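Local coordinates for protein homoprotocatechuate 2,3-dioxygenase (Brevibacterium fuscum, PDB 4Z6M) that probably catalyses the oxygen-dependent ring opening of homoprotocatechuate, a catechol, at a non-haem iron(II) centre, at residues Ser55-Ile60 with Leu150-His155; Ile51-Phe56 with Leu64-Gly69; His223-Ile228 with Ile266-Gln271. The protein carries 1 engineered substitution. All blocks are in the same frame, centred on the assembly; numbering follows the deposited sequence. Where two conformers were deposited one is given.

Contact 1 of 3, residues Ser55-Ile60 with Leu150-His155; sequences SFEEFI and LVRLDH. With FE2 (Fe (II) ion), chain E.
In Glu57, CG lies anti to its own carbonyl carbon (chi1 -63°), which sets CG beside Val151 CB; the extended chain beyond it takes the carboxylate to Arg152. Phe56 does the reverse: with CG anti to the backbone N (chi1 -165°) the ring leads away, toward Tyr145, and CB is what remains against Val151. The two residues sit at the centre of a type I turn, Ser55 to Glu58, which docks a loop of the first glyoxalase-like half against residues 150-152, leading into strand 152-160 of the second. Two successive backbone bonds hold the turn: Phe56 N to Leu150 O and Glu57 N to Val151 O, each 3.0 Å. Glu57 OE1 meets Arg152 NH1 at 3.1 Å, in the guanidinium plane, in a salt bridge whose hydrogen bond is weak. The carboxylate and guanidinium planes are 48° apart, and since Arg152 has two deposited conformers, this pairing is doubtful as a constant feature. A water links Glu57 OE2 with the same NH1, while His220 also bonds that oxygen. At the end of the turn, Glu58 OE2 accepts the N-H groups of Phe59 and Ile60 from opposite faces of its plane; its OE1 pairs with Arg17 and, through a second water, reaches Leu153 N. The strand then arrives at the facial triad of two histidines and a carboxylate, where Asp154 and His155 both face Ala216 as a classic beta bulge. His155 NE2 binds iron at 2.2 Å, and its ND1 donates to the anti lone pair of Asp154 OD2 over 2.7 Å, with OD2 close to the ring plane; with the iron bond this helps fix the imidazole's rotation.

Contact 2 of 3, residues Ile51-Phe56 with Leu64-Gly69; sequences IYLRSF and LVLTKG
Ile51 and Leu66 form a hydrogen-bonded antiparallel pair, exchanging both N-H groups for carbonyl oxygens: Ile51 N to Leu66 O at 2.9 Å and Leu66 N to Ile51 O at 2.8 Å. The same Ile51 O is also approached by the CA-H of Val65. Next comes Tyr52, in a non-hydrogen-bonded pair with Val65, where the side chains do the work. Tyr52 CG stands anti to the carbonyl carbon (chi1 -70°), and the tyrosine and valine side chains lie side by side, pointing the same way. Val65 CG1 sits over one face, 4.0 Å from the ring centroid and 15° off its normal, a CH-pi contact; CG2 takes the CD2-CE2 side, 3.7 Å from Tyr52 CD2. The phenol oxygen beyond is bonded by Gln50 and by Lys110 N. Leu53 turns to the other face of the sheet, along with Ile51, Leu64 and Leu66. Its N-H bonds to Leu64 O at 2.8 Å, and the return bond, Leu64 N to Leu53 O, is longer at 3.1 Å. Leu53 CD1 meets two methyls: Leu66 CD1 at 3.9 Å, where the chains cross obliquely, and Leu64 CD2, which lies alongside. Tyr35 of helix 28-38 packs on all three leucines. After Arg54, which bonds to Ser44 and Glu136, the chain leaves the strand. This hairpin, with helix 28-38 packed on its apolar face, closes the beta-alpha-beta-beta-beta module of the glyoxalase fold that runs from strand 15-25 to strand 64-68.

Contact 3 of 3, residues His223-Ile228 with Ile266-Gln271; sequences HNIIQI and IEIYTQ. With FE2 (Fe (II) ion), chain E.
Ile225 and Ile268 slide past each other in opposite directions, and this puts Ile225 CG1 against Ile268 CG2 at a tight 3.5 Å. One turn later on the helix, Ile228 comes at the same residue differently, tip to tip, so that its CD1 rests on Ile268 CG2 at 3.8 Å and on Ile268 CG1 almost as near. A single branched side chain thus takes two helix residues, with CG2 shared between both; that branch stands anti to the backbone N of Ile268. Ile225 reaches further along the strand: its CD1 lies over the backbone, 3.8 Å from Tyr269 N, and touches Thr270 CG2 beyond. The segments 223-228 and 266-270 run roughly antiparallel, 155° between directions and 8.9 Å at closest approach of their axes, as helix and last strand of the glyoxalase beta-alpha-beta-beta-beta module spanning strand 211-218 to strand 265-270. The side chains that meet do so through carbon atoms, and Thr270 sends OG1 to Thr219 O. The other face of the strand belongs to the iron. There Glu267, extended from a CG anti to the backbone N (chi1 -173°), supplies the carboxylate of the facial triad, with OE1 on the metal at 2.1 Å. Its second oxygen, OE2, is bonded by His248 NE2 and receives a weak bond, 2.9 Å long, from one of the three waters bound to the iron.

Overall arrangement
Contact 2 comes first along the chain and shares Ser55 and Phe56 with contact 1, their centres about 12 Å apart. It belongs to the sheet of the N-terminal half; contact 1 joins that half to strand 152-160 of the second sheet, and contact 3 follows, packing helix 222-234 on strand 265-270 of the same sheet. Strand 211-218, carrying His214, lies between those two strands, so His155, His214 and Glu267 meet at one iron. Contacts 1 and 3, about 13 Å apart between centres, also touch through Leu150 on Ile268 and Asp154 on Tyr269. Contacts 2 and 3, about 19 Å apart between centres, do not touch; the three iron ligands all come from the second sheet.

Contact 1 of 3, residues Ser55-Ile60 with Leu150-His155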
loop_
_atom_site.group_PDB
_atom_site.type_symbol
_atom_site.label_atom_id
_atom_site.label_comp_id
_atom_site.label_asym_id
_atom_site.label_seq_id
_atom_site.Cartn_x
_atom_site.Cartn_y
_atom_site.Cartn_z
ATOM N N SER A 55 19.768 -6.781 -6.975
ATOM C CA SER A 55 18.460 -6.499 -6.402
ATOM C C SER A 55 18.115 -7.481 -5.278
ATOM O O SER A 55 18.772 -8.507 -5.100
ATOM C CB SER A 55 17.418 -6.519 -7.514
ATOM O OG SER A 55 17.295 -7.789 -8.069
ATOM N N PHE A 56 17.032 -7.169 -4.564
ATOM C CA PHE A 56 16.634 -7.917 -3.354
ATOM C C PHE A 56 16.386 -9.389 -3.634
ATOM O O PHE A 56 16.659 -10.224 -2.789
ATOM C CB PHE A 56 15.367 -7.283 -2.785
ATOM C CG PHE A 56 15.017 -7.671 -1.369
ATOM C CD1 PHE A 56 15.885 -7.391 -0.316
ATOM C CD2 PHE A 56 13.784 -8.247 -1.076
ATOM C CE1 PHE A 56 15.535 -7.708 0.982
ATOM C CE2 PHE A 56 13.435 -8.531 0.234
ATOM C CZ PHE A 56 14.308 -8.259 1.243
ATOM N N GLU A 57 15.783 -9.713 -4.783
ATOM C CA GLU A 57 15.363 -11.093 -5.048
ATOM C C GLU A 57 16.301 -11.879 -5.968
ATOM O O GLU A 57 16.004 -13.009 -6.342
ATOM C CB GLU A 57 13.929 -11.119 -5.603
ATOM C CG GLU A 57 12.918 -10.581 -4.629
ATOM C CD GLU A 57 11.475 -10.721 -5.101
ATOM O OE1 GLU A 57 11.275 -10.929 -6.320
ATOM O OE2 GLU A 57 10.586 -10.591 -4.216
ATOM N N GLU A 58 17.427 -11.279 -6.340
ATOM C CA GLU A 58 18.320 -11.922 -7.306
ATOM C C GLU A 58 19.181 -13.008 -6.675
ATOM O O GLU A 58 19.618 -12.875 -5.540
ATOM C CB GLU A 58 19.220 -10.872 -7.945
ATOM C CG GLU A 58 20.037 -11.411 -9.113
ATOM C CD GLU A 58 19.150 -12.060 -10.155
ATOM O OE1 GLU A 58 18.571 -11.291 -10.984
ATOM O OE2 GLU A 58 19.009 -13.311 -10.160
ATOM N N PHE A 59 19.439 -14.077 -7.423
ATOM C CA PHE A 59 20.372 -15.127 -6.987
ATOM C C PHE A 59 21.637 -15.196 -7.858
ATOM O O PHE A 59 22.637 -15.763 -7.432
ATOM C CB PHE A 59 19.718 -16.522 -6.916
ATOM C CG PHE A 59 19.473 -17.138 -8.254
ATOM C CD1 PHE A 59 18.340 -16.813 -8.988
ATOM C CD2 PHE A 59 20.382 -18.009 -8.813
ATOM C CE1 PHE A 59 18.151 -17.339 -10.247
ATOM C CE2 PHE A 59 20.166 -18.562 -10.073
ATOM C CZ PHE A 59 19.056 -18.208 -10.784
ATOM N N ILE A 60 21.598 -14.653 -9.079
ATOM C CA ILE A 60 22.830 -14.579 -9.884
ATOM C C ILE A 60 23.694 -13.471 -9.307
ATOM O O ILE A 60 23.264 -12.696 -8.447
ATOM C CB ILE A 60 22.575 -14.374 -11.402
ATOM C CG1 ILE A 60 22.072 -12.962 -11.745
ATOM C CG2 ILE A 60 21.650 -15.462 -11.942
ATOM C CD1 ILE A 60 22.163 -12.654 -13.233
ATOM N N LEU A 150 14.423 -2.044 -4.330
ATOM C CA LEU A 150 14.446 -2.558 -5.684
ATOM C C LEU A 150 14.598 -4.059 -5.665
ATOM O O LEU A 150 15.579 -4.599 -5.171
ATOM C CB LEU A 150 15.587 -1.906 -6.454
ATOM C CG LEU A 150 15.591 -0.370 -6.427
ATOM C CD1 LEU A 150 16.685 0.155 -7.349
ATOM C CD2 LEU A 150 14.252 0.211 -6.843
ATOM N N VAL A 151 13.609 -4.752 -6.200
ATOM C CA VAL A 151 13.491 -6.201 -5.994
ATOM C C VAL A 151 13.960 -7.065 -7.162
ATOM O O VAL A 151 14.393 -8.189 -6.934
ATOM C CB VAL A 151 12.059 -6.586 -5.550
ATOM C CG1 VAL A 151 11.677 -5.821 -4.294
ATOM C CG2 VAL A 151 11.030 -6.357 -6.635
ATOM N N ARG A 152 13.899 -6.534 -8.390
ATOM C CA ARG A 152 14.319 -7.272 -9.586
ATOM C C ARG A 152 14.888 -6.291 -10.591
ATOM O O ARG A 152 14.510 -5.113 -10.587
ATOM C CB ARG A 152 13.150 -7.990 -10.257
ATOM C CG ARG A 152 12.593 -9.179 -9.499
ATOM C CD ARG A 152 11.532 -9.887 -10.325
ATOM N NE ARG A 152 10.359 -9.034 -10.496
ATOM C CZ ARG A 152 9.420 -8.857 -9.574
ATOM N NH1 ARG A 152 9.493 -9.497 -8.412
ATOM N NH2 ARG A 152 8.387 -8.054 -9.815
ATOM N N LEU A 153 15.763 -6.774 -11.466
ATOM C CA LEU A 153 15.996 -6.103 -12.734
ATOM C C LEU A 153 14.837 -6.430 -13.660
ATOM O O LEU A 153 14.523 -7.614 -13.847
ATOM C CB LEU A 153 17.291 -6.609 -13.360
ATOM C CG LEU A 153 17.608 -5.991 -14.723
ATOM C CD1 LEU A 153 17.913 -4.519 -14.589
ATOM C CD2 LEU A 153 18.743 -6.739 -15.379
ATOM N N ASP A 154 14.251 -5.425 -14.289
ATOM C CA ASP A 154 13.139 -5.695 -15.206
ATOM C C ASP A 154 13.445 -5.610 -16.699
ATOM O O ASP A 154 13.050 -6.524 -17.447
ATOM C CB ASP A 154 11.935 -4.829 -14.911
ATOM C CG ASP A 154 10.703 -5.336 -15.657
ATOM O OD1 ASP A 154 10.119 -6.362 -15.235
ATOM O OD2 ASP A 154 10.373 -4.757 -16.709
ATOM N N HIS A 155 14.119 -4.556 -17.158
ATOM C CA HIS A 155 14.346 -4.418 -18.580
ATOM C C HIS A 155 15.384 -3.358 -18.905
ATOM O O HIS A 155 15.790 -2.563 -18.052
ATOM C CB HIS A 155 13.025 -4.071 -19.320
ATOM C CG HIS A 155 12.405 -2.745 -18.959
ATOM N ND1 HIS A 155 11.439 -2.616 -17.987
ATOM C CD2 HIS A 155 12.539 -1.514 -19.509
ATOM C CE1 HIS A 155 11.026 -1.358 -17.945
ATOM N NE2 HIS A 155 11.679 -0.670 -18.864
HETATM FE FE FE2 E . 10.993 1.342 -19.493
HETATM O O HOH W 1 16.392 -9.560 -10.842
HETATM O O HOH W 2 8.217 -10.261 -5.899
HETATM O O HOH W 3 8.959 0.875 -18.944
HETATM O O HOH W 4 10.790 0.543 -21.488
HETATM O O HOH W 5 10.079 3.188 -20.293
#

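Contact 2 of 3, residues Ile51-Phe56 with Leu64-Gly69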
loop_
_atom_site.group_PDB
_atom_site.type_symbol
_atom_site.label_atom_id
_atom_site.label_comp_id
_atom_site.label_asym_id
_atom_site.label_seq_id
_atom_site.Cartn_x
_atom_site.Cartn_y
_atom_site.Cartn_z
ATOM N N ILE A 51 32.026 -1.732 -8.845
ATOM C CA ILE A 51 31.045 -2.128 -7.846
ATOM C C ILE A 51 30.019 -3.007 -8.506
ATOM O O ILE A 51 29.464 -2.653 -9.546
ATOM C CB ILE A 51 30.353 -0.905 -7.211
ATOM C CG1 ILE A 51 31.415 0.032 -6.604
ATOM C CG2 ILE A 51 29.331 -1.347 -6.176
ATOM C CD1 ILE A 51 30.882 1.377 -6.212
ATOM N N TYR A 52 29.784 -4.156 -7.906
ATOM C CA TYR A 52 28.856 -5.158 -8.425
ATOM C C TYR A 52 27.645 -5.162 -7.500
ATOM O O TYR A 52 27.796 -5.358 -6.299
ATOM C CB TYR A 52 29.481 -6.549 -8.409
ATOM C CG TYR A 52 30.588 -6.736 -9.422
ATOM C CD1 TYR A 52 31.850 -6.172 -9.231
ATOM C CD2 TYR A 52 30.383 -7.514 -10.551
ATOM C CE1 TYR A 52 32.867 -6.345 -10.173
ATOM C CE2 TYR A 52 31.386 -7.700 -11.493
ATOM C CZ TYR A 52 32.626 -7.113 -11.298
ATOM O OH TYR A 52 33.602 -7.284 -12.266
ATOM N N LEU A 53 26.457 -4.949 -8.068
ATOM C CA LEU A 53 25.239 -4.727 -7.310
ATOM C C LEU A 53 24.138 -5.677 -7.755
ATOM O O LEU A 53 24.044 -6.015 -8.938
ATOM C CB LEU A 53 24.733 -3.303 -7.529
ATOM C CG LEU A 53 25.694 -2.201 -7.077
ATOM C CD1 LEU A 53 25.253 -0.856 -7.631
ATOM C CD2 LEU A 53 25.805 -2.182 -5.563
ATOM N N ARG A 54 23.279 -6.062 -6.801
ATOM C CA ARG A 54 22.135 -6.892 -7.098
ATOM C C ARG A 54 20.894 -6.404 -6.379
ATOM O O ARG A 54 20.947 -5.738 -5.346
ATOM C CB ARG A 54 22.396 -8.367 -6.798
ATOM C CG ARG A 54 22.444 -8.737 -5.335
ATOM C CD ARG A 54 22.695 -10.205 -5.188
ATOM N NE ARG A 54 22.631 -10.714 -3.813
ATOM C CZ ARG A 54 23.677 -10.792 -2.991
ATOM N NH1 ARG A 54 24.865 -10.266 -3.316
ATOM N NH2 ARG A 54 23.534 -11.399 -1.832
ATOM N N SER A 55 19.768 -6.781 -6.975
ATOM C CA SER A 55 18.460 -6.499 -6.402
ATOM C C SER A 55 18.115 -7.481 -5.278
ATOM O O SER A 55 18.772 -8.507 -5.100
ATOM C CB SER A 55 17.418 -6.519 -7.514
ATOM O OG SER A 55 17.295 -7.789 -8.069
ATOM N N PHE A 56 17.032 -7.169 -4.564
ATOM C CA PHE A 56 16.634 -7.917 -3.354
ATOM C C PHE A 56 16.386 -9.389 -3.634
ATOM O O PHE A 56 16.659 -10.224 -2.789
ATOM C CB PHE A 56 15.367 -7.283 -2.785
ATOM C CG PHE A 56 15.017 -7.671 -1.369
ATOM C CD1 PHE A 56 15.885 -7.391 -0.316
ATOM C CD2 PHE A 56 13.784 -8.247 -1.076
ATOM C CE1 PHE A 56 15.535 -7.708 0.982
ATOM C CE2 PHE A 56 13.435 -8.531 0.234
ATOM C CZ PHE A 56 14.308 -8.259 1.243
ATOM N N LEU A 64 23.907 -5.244 -11.903
ATOM C CA LEU A 64 24.470 -3.975 -12.325
ATOM C C LEU A 64 25.944 -3.979 -11.953
ATOM O O LEU A 64 26.292 -4.258 -10.810
ATOM C CB LEU A 64 23.743 -2.806 -11.671
ATOM C CG LEU A 64 24.100 -1.403 -12.108
ATOM C CD1 LEU A 64 23.763 -1.175 -13.579
ATOM C CD2 LEU A 64 23.362 -0.386 -11.253
ATOM N N VAL A 65 26.804 -3.699 -12.929
ATOM C CA VAL A 65 28.229 -3.498 -12.693
ATOM C C VAL A 65 28.538 -2.049 -13.006
ATOM O O VAL A 65 28.279 -1.575 -14.124
ATOM C CB VAL A 65 29.102 -4.426 -13.565
ATOM C CG1 VAL A 65 30.572 -4.257 -13.182
ATOM C CG2 VAL A 65 28.675 -5.865 -13.384
ATOM N N LEU A 66 29.085 -1.337 -12.028
ATOM C CA LEU A 66 29.569 0.025 -12.232
ATOM C C LEU A 66 31.082 -0.070 -12.401
ATOM O O LEU A 66 31.781 -0.562 -11.511
ATOM C CB LEU A 66 29.240 0.916 -11.039
ATOM C CG LEU A 66 27.785 0.912 -10.578
ATOM C CD1 LEU A 66 27.637 1.772 -9.332
ATOM C CD2 LEU A 66 26.850 1.345 -11.703
ATOM N N THR A 67 31.585 0.385 -13.551
ATOM C CA THR A 67 33.010 0.294 -13.887
ATOM C C THR A 67 33.543 1.703 -14.057
ATOM O O THR A 67 33.033 2.462 -14.859
ATOM C CB THR A 67 33.217 -0.546 -15.156
ATOM O OG1 THR A 67 32.807 -1.891 -14.917
ATOM C CG2 THR A 67 34.664 -0.529 -15.614
ATOM N N LYS A 68 34.600 2.045 -13.334
ATOM C CA LYS A 68 35.218 3.345 -13.467
ATOM C C LYS A 68 35.841 3.474 -14.862
ATOM O O LYS A 68 36.512 2.564 -15.336
ATOM C CB LYS A 68 36.310 3.502 -12.409
ATOM C CG LYS A 68 37.020 4.845 -12.386
ATOM C CD LYS A 68 38.141 4.776 -11.348
ATOM C CE LYS A 68 39.097 5.948 -11.484
ATOM N NZ LYS A 68 38.374 7.254 -11.523
ATOM N N GLY A 69 35.604 4.597 -15.520
ATOM C CA GLY A 69 36.259 4.875 -16.785
ATOM C C GLY A 69 36.157 6.328 -17.166
ATOM O O GLY A 69 35.587 7.121 -16.439
#

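Contact 3 of 3, residues His223-Ile228 with Ile266-Gln271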
loop_
_atom_site.group_PDB
_atom_site.type_symbol
_atom_site.label_atom_id
_atom_site.label_comp_id
_atom_site.label_asym_id
_atom_site.label_seq_id
_atom_site.Cartn_x
_atom_site.Cartn_y
_atom_site.Cartn_z
ATOM N N HIS A 223 3.866 2.109 -3.388
ATOM C CA HIS A 223 4.369 2.984 -2.342
ATOM C C HIS A 223 5.886 2.940 -2.258
ATOM O O HIS A 223 6.496 3.899 -1.795
ATOM C CB HIS A 223 3.761 2.633 -0.986
ATOM C CG HIS A 223 4.084 1.263 -0.507
ATOM N ND1 HIS A 223 5.263 0.939 0.128
ATOM C CD2 HIS A 223 3.355 0.121 -0.553
ATOM C CE1 HIS A 223 5.249 -0.349 0.441
ATOM N NE2 HIS A 223 4.113 -0.865 0.016
ATOM N N ASN A 224 6.513 1.873 -2.751
ATOM C CA ASN A 224 7.978 1.813 -2.739
ATOM C C ASN A 224 8.557 2.843 -3.702
ATOM O O ASN A 224 9.592 3.451 -3.432
ATOM C CB ASN A 224 8.457 0.415 -3.077
ATOM C CG ASN A 224 7.954 -0.621 -2.109
ATOM O OD1 ASN A 224 7.095 -1.429 -2.437
ATOM N ND2 ASN A 224 8.501 -0.607 -0.909
ATOM N N ILE A 225 7.877 3.046 -4.835
ATOM C CA ILE A 225 8.293 4.066 -5.822
ATOM C C ILE A 225 8.056 5.467 -5.264
ATOM O O ILE A 225 8.919 6.346 -5.392
ATOM C CB ILE A 225 7.592 3.828 -7.162
ATOM C CG1 ILE A 225 8.119 2.511 -7.775
ATOM C CG2 ILE A 225 7.797 5.015 -8.104
ATOM C CD1 ILE A 225 7.437 2.065 -9.036
ATOM N N ILE A 226 6.906 5.678 -4.628
ATOM C CA ILE A 226 6.647 6.946 -3.956
ATOM C C ILE A 226 7.750 7.277 -2.928
ATOM O O ILE A 226 8.219 8.418 -2.845
ATOM C CB ILE A 226 5.265 6.945 -3.267
ATOM C CG1 ILE A 226 4.152 6.678 -4.290
ATOM C CG2 ILE A 226 5.026 8.263 -2.554
ATOM C CD1 ILE A 226 4.235 7.543 -5.526
ATOM N N GLN A 227 8.187 6.281 -2.165
ATOM C CA GLN A 227 9.247 6.505 -1.185
ATOM C C GLN A 227 10.544 6.977 -1.823
ATOM O O GLN A 227 11.276 7.769 -1.223
ATOM C CB GLN A 227 9.488 5.270 -0.334
ATOM C CG GLN A 227 10.807 5.226 0.399
ATOM C CD GLN A 227 11.026 6.323 1.444
ATOM O OE1 GLN A 227 10.107 7.010 1.892
ATOM N NE2 GLN A 227 12.257 6.410 1.905
ATOM N N ILE A 228 10.880 6.451 -2.992
ATOM C CA ILE A 228 12.118 6.887 -3.641
ATOM C C ILE A 228 12.022 8.391 -3.899
ATOM O O ILE A 228 12.985 9.139 -3.669
ATOM C CB ILE A 228 12.396 6.091 -4.927
ATOM C CG1 ILE A 228 12.645 4.626 -4.591
ATOM C CG2 ILE A 228 13.572 6.673 -5.695
ATOM C CD1 ILE A 228 12.651 3.674 -5.763
ATOM N N ILE A 266 17.605 5.741 -14.826
ATOM C CA ILE A 266 17.101 4.526 -14.199
ATOM C C ILE A 266 15.584 4.677 -14.074
ATOM O O ILE A 266 15.098 5.708 -13.586
ATOM C CB ILE A 266 17.716 4.316 -12.803
ATOM C CG1 ILE A 266 19.255 4.297 -12.918
ATOM C CG2 ILE A 266 17.190 3.045 -12.168
ATOM C CD1 ILE A 266 19.831 3.166 -13.728
ATOM N N GLU A 267 14.856 3.664 -14.531
ATOM C CA GLU A 267 13.419 3.579 -14.302
ATOM C C GLU A 267 13.179 2.660 -13.108
ATOM O O GLU A 267 13.823 1.609 -12.969
ATOM C CB GLU A 267 12.702 3.028 -15.530
ATOM C CG GLU A 267 11.192 3.069 -15.433
ATOM C CD GLU A 267 10.481 2.517 -16.636
ATOM O OE1 GLU A 267 11.155 2.033 -17.561
ATOM O OE2 GLU A 267 9.217 2.546 -16.644
ATOM N N ILE A 268 12.198 3.036 -12.297
ATOM C CA ILE A 268 11.639 2.171 -11.273
ATOM C C ILE A 268 10.213 1.836 -11.706
ATOM O O ILE A 268 9.526 2.693 -12.215
ATOM C CB ILE A 268 11.641 2.839 -9.876
ATOM C CG1 ILE A 268 12.901 3.709 -9.615
ATOM C CG2 ILE A 268 11.409 1.747 -8.839
ATOM C CD1 ILE A 268 14.171 2.930 -9.575
ATOM N N TYR A 269 9.811 0.575 -11.570
ATOM C CA TYR A 269 8.723 0.013 -12.330
ATOM C C TYR A 269 7.995 -1.031 -11.503
ATOM O O TYR A 269 8.624 -1.814 -10.772
ATOM C CB TYR A 269 9.346 -0.662 -13.543
ATOM C CG TYR A 269 8.510 -1.290 -14.618
ATOM C CD1 TYR A 269 8.107 -0.558 -15.727
ATOM C CD2 TYR A 269 8.246 -2.639 -14.586
ATOM C CE1 TYR A 269 7.451 -1.181 -16.776
ATOM C CE2 TYR A 269 7.585 -3.262 -15.628
ATOM C CZ TYR A 269 7.192 -2.523 -16.732
ATOM O OH TYR A 269 6.580 -3.122 -17.805
ATOM N N THR A 270 6.676 -1.104 -11.597
ATOM C CA THR A 270 5.980 -2.235 -10.949
ATOM C C THR A 270 4.637 -2.513 -11.595
ATOM O O THR A 270 3.990 -1.603 -12.093
ATOM C CB THR A 270 5.821 -2.027 -9.422
ATOM O OG1 THR A 270 5.423 -3.264 -8.796
ATOM C CG2 THR A 270 4.814 -0.929 -9.079
ATOM N N GLN A 271 4.245 -3.789 -11.572
ATOM C CA GLN A 271 2.856 -4.220 -11.801
ATOM C C GLN A 271 2.382 -4.103 -13.241
ATOM O O GLN A 271 1.243 -3.753 -13.521
ATOM C CB GLN A 271 1.897 -3.570 -10.813
ATOM C CG GLN A 271 2.148 -4.114 -9.416
ATOM C CD GLN A 271 1.544 -3.271 -8.309
ATOM O OE1 GLN A 271 0.484 -2.676 -8.475
ATOM N NE2 GLN A 271 2.203 -3.238 -7.169
HETATM FE FE FE2 E . 10.993 1.342 -19.493
HETATM O O HOH W 3 8.959 0.875 -18.944
HETATM O O HOH W 4 10.790 0.543 -21.488
HETATM O O HOH W 5 10.079 3.188 -20.293
#